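Local structure of LIM domain only protein 7 (Homo sapiens, 2EAQ) at residues S44-D49 and M83-Y88. The protein carries a PDZ domain, a fold that commonly binds the C-terminal tails of partner proteins, and probably acts as a protein-interaction adaptor. Sequence-based numbering, arbitrary orientation.
Sequences SQLQVD and MDVRRY. With NI (nickel (II) ion), chain C.
The backbone of residues 44-49 runs at 61° to that of residues 83-88 of strand 80-88, closing from 8.9 Å between Leu46 CA and Val85 CA to 7.3 Å between Asp49 CA and Arg87 CA. The guanidinium of Arg87 lies against the side-chain amide of Gln47, the two planes only 4° apart, with Gln47 CD 3.5 Å from Arg87 CZ and over the centre of the group. Arg87 also donates from NH2 to the carbonyl oxygen of Gln45 (NH2 to O 3.3 Å), a bent bond with an N-H...O angle of 145°; water 1 ties the same oxygen to Arg87 NH1. Gln45, the first residue past helix 40-43 to leave helical phi/psi, takes positive phi in a Schellman motif. Asp50 forms a salt bridge to Arg87 NE through OD1 and accepts from the Gln47 backbone N through OD2, so one carboxylate bonds to both residues of the stack. In this PDZ domain the loop leads from the short helix into strand 51-55, antiparallel neighbour of 80-88. Leu46, with CG anti to its backbone N, crosses Met83 at about a right angle and sets CD1 against Met83 CE (3.6 Å) and Val85 CG1 (4.1 Å); the bend of Met83 at chi3 brings CE there, and Phe21 of strand 21-26 touches both Leu46 and Met83. Near the far end, water 2 links Asp49 O to Tyr88 N, while the Asp49 carboxylate chelates nickel through OD1 (2.4 Å from the metal) and OD2, three waters adding further ligands.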
loop_
_atom_site.group_PDB
_atom_site.type_symbol
_atom_site.label_atom_id
_atom_site.label_comp_id
_atom_site.label_asym_id
_atom_site.label_seq_id
_atom_site.Cartn_x
_atom_site.Cartn_y
_atom_site.Cartn_z
ATOM N N SER A 44 2.631 -10.441 -4.231
ATOM C CA SER A 44 1.232 -10.347 -3.749
ATOM C C SER A 44 0.239 -9.857 -4.752
ATOM O O SER A 44 -0.961 -9.886 -4.508
ATOM C CB SER A 44 1.176 -9.420 -2.548
ATOM O OG SER A 44 1.834 -10.031 -1.420
ATOM N N GLN A 45 0.737 -9.432 -5.903
ATOM C CA GLN A 45 -0.084 -8.983 -7.031
ATOM C C GLN A 45 -0.812 -7.676 -6.846
ATOM O O GLN A 45 -1.939 -7.473 -7.313
ATOM C CB GLN A 45 -0.961 -10.124 -7.625
ATOM C CG GLN A 45 -0.043 -11.272 -8.145
ATOM C CD GLN A 45 -0.696 -12.408 -8.831
ATOM O OE1 GLN A 45 -0.115 -13.546 -8.873
ATOM N NE2 GLN A 45 -1.846 -12.162 -9.398
ATOM N N LEU A 46 -0.117 -6.749 -6.145
ATOM C CA LEU A 46 -0.581 -5.347 -6.115
ATOM C C LEU A 46 -0.298 -4.811 -7.505
ATOM O O LEU A 46 0.682 -5.198 -8.157
ATOM C CB LEU A 46 0.263 -4.624 -5.071
ATOM C CG LEU A 46 -0.016 -3.121 -4.888
ATOM C CD1 LEU A 46 -1.462 -2.964 -4.222
ATOM C CD2 LEU A 46 1.056 -2.467 -3.975
ATOM N N GLN A 47 -1.147 -3.923 -7.997
ATOM C CA GLN A 47 -0.938 -3.386 -9.357
ATOM C C GLN A 47 -0.904 -1.862 -9.437
ATOM O O GLN A 47 -1.561 -1.190 -8.648
ATOM C CB GLN A 47 -2.049 -3.890 -10.291
ATOM C CG GLN A 47 -1.957 -5.428 -10.439
ATOM C CD GLN A 47 -3.005 -6.039 -11.328
ATOM O OE1 GLN A 47 -3.741 -5.368 -12.015
ATOM N NE2 GLN A 47 -3.045 -7.390 -11.318
ATOM N N VAL A 48 -0.109 -1.371 -10.388
ATOM C CA VAL A 48 -0.026 0.083 -10.643
ATOM C C VAL A 48 -1.428 0.582 -10.932
ATOM O O VAL A 48 -2.228 -0.122 -11.568
ATOM C CB VAL A 48 0.896 0.345 -11.820
ATOM C CG1 VAL A 48 0.824 1.828 -12.232
ATOM C CG2 VAL A 48 2.309 -0.063 -11.462
ATOM N N ASP A 49 -1.724 1.784 -10.394
ATOM C CA ASP A 49 -3.017 2.463 -10.491
ATOM C C ASP A 49 -4.058 1.973 -9.514
ATOM O O ASP A 49 -5.166 2.529 -9.464
ATOM C CB ASP A 49 -3.589 2.401 -11.914
ATOM C CG ASP A 49 -2.915 3.380 -12.873
ATOM O OD1 ASP A 49 -2.362 4.392 -12.421
ATOM O OD2 ASP A 49 -2.988 3.140 -14.108
ATOM N N MET A 83 -3.639 -4.417 2.651
ATOM C CA MET A 83 -4.086 -3.207 1.951
ATOM C C MET A 83 -5.457 -3.292 1.395
ATOM O O MET A 83 -5.757 -4.289 0.727
ATOM C CB MET A 83 -3.139 -2.916 0.786
ATOM C CG MET A 83 -1.596 -2.961 1.085
ATOM S SD MET A 83 -0.534 -2.354 -0.343
ATOM C CE MET A 83 -1.869 -1.303 -1.095
ATOM N N ASP A 84 -6.301 -2.329 1.670
ATOM C CA ASP A 84 -7.614 -2.323 1.017
ATOM C C ASP A 84 -7.452 -1.403 -0.180
ATOM O O ASP A 84 -7.001 -0.255 0.001
ATOM C CB ASP A 84 -8.685 -1.789 1.956
ATOM C CG ASP A 84 -9.061 -2.770 3.005
ATOM O OD1 ASP A 84 -8.615 -3.902 2.901
ATOM O OD2 ASP A 84 -9.822 -2.402 3.906
ATOM N N VAL A 85 -7.665 -1.898 -1.383
ATOM C CA VAL A 85 -7.534 -1.127 -2.589
ATOM C C VAL A 85 -8.771 -1.188 -3.439
ATOM O O VAL A 85 -9.648 -2.045 -3.277
ATOM C CB VAL A 85 -6.281 -1.577 -3.452
ATOM C CG1 VAL A 85 -5.021 -1.651 -2.583
ATOM C CG2 VAL A 85 -6.520 -2.882 -4.134
ATOM N N ARG A 86 -8.857 -0.259 -4.367
ATOM C CA ARG A 86 -9.942 -0.176 -5.358
ATOM C C ARG A 86 -9.225 -0.236 -6.694
ATOM O O ARG A 86 -8.374 0.607 -7.022
ATOM C CB ARG A 86 -10.683 1.149 -5.194
ATOM C CG ARG A 86 -11.822 1.340 -6.145
ATOM C CD ARG A 86 -12.839 2.296 -5.541
ATOM N NE ARG A 86 -12.873 2.089 -4.100
ATOM C CZ ARG A 86 -13.940 2.198 -3.322
ATOM N NH1 ARG A 86 -15.114 2.513 -3.840
ATOM N NH2 ARG A 86 -13.817 2.015 -2.007
ATOM N N ARG A 87 -9.589 -1.211 -7.511
ATOM C CA ARG A 87 -9.002 -1.452 -8.820
ATOM C C ARG A 87 -10.017 -1.113 -9.877
ATOM O O ARG A 87 -11.134 -1.654 -9.871
ATOM C CB ARG A 87 -8.570 -2.913 -8.921
ATOM C CG ARG A 87 -7.889 -3.213 -10.264
ATOM C CD ARG A 87 -7.202 -4.563 -10.290
ATOM N NE ARG A 87 -6.100 -4.577 -9.323
ATOM C CZ ARG A 87 -5.496 -5.677 -8.858
ATOM N NH1 ARG A 87 -5.900 -6.903 -9.263
ATOM N NH2 ARG A 87 -4.490 -5.559 -7.991
ATOM N N TYR A 88 -9.642 -0.203 -10.772
ATOM C CA TYR A 88 -10.621 0.197 -11.774
ATOM C C TYR A 88 -10.471 -0.647 -13.022
ATOM O O TYR A 88 -9.363 -0.969 -13.443
ATOM C CB TYR A 88 -10.457 1.706 -12.043
ATOM C CG TYR A 88 -10.739 2.586 -10.813
ATOM C CD1 TYR A 88 -12.009 3.149 -10.582
ATOM C CD2 TYR A 88 -9.730 2.817 -9.848
ATOM C CE1 TYR A 88 -12.248 3.931 -9.422
ATOM C CE2 TYR A 88 -9.962 3.566 -8.714
ATOM C CZ TYR A 88 -11.203 4.130 -8.501
ATOM O OH TYR A 88 -11.321 4.932 -7.400
HETATM NI NI NI C . -2.183 5.439 -14.579
HETATM O O HOH W 1 -4.369 -8.796 -7.702
HETATM O O HOH W 2 -7.030 0.741 -11.055
HETATM O O HOH W 3 -2.100 7.903 -14.649
HETATM O O HOH W 4 -4.368 6.213 -14.414
HETATM O O HOH W 5 -2.181 3.852 -16.062
#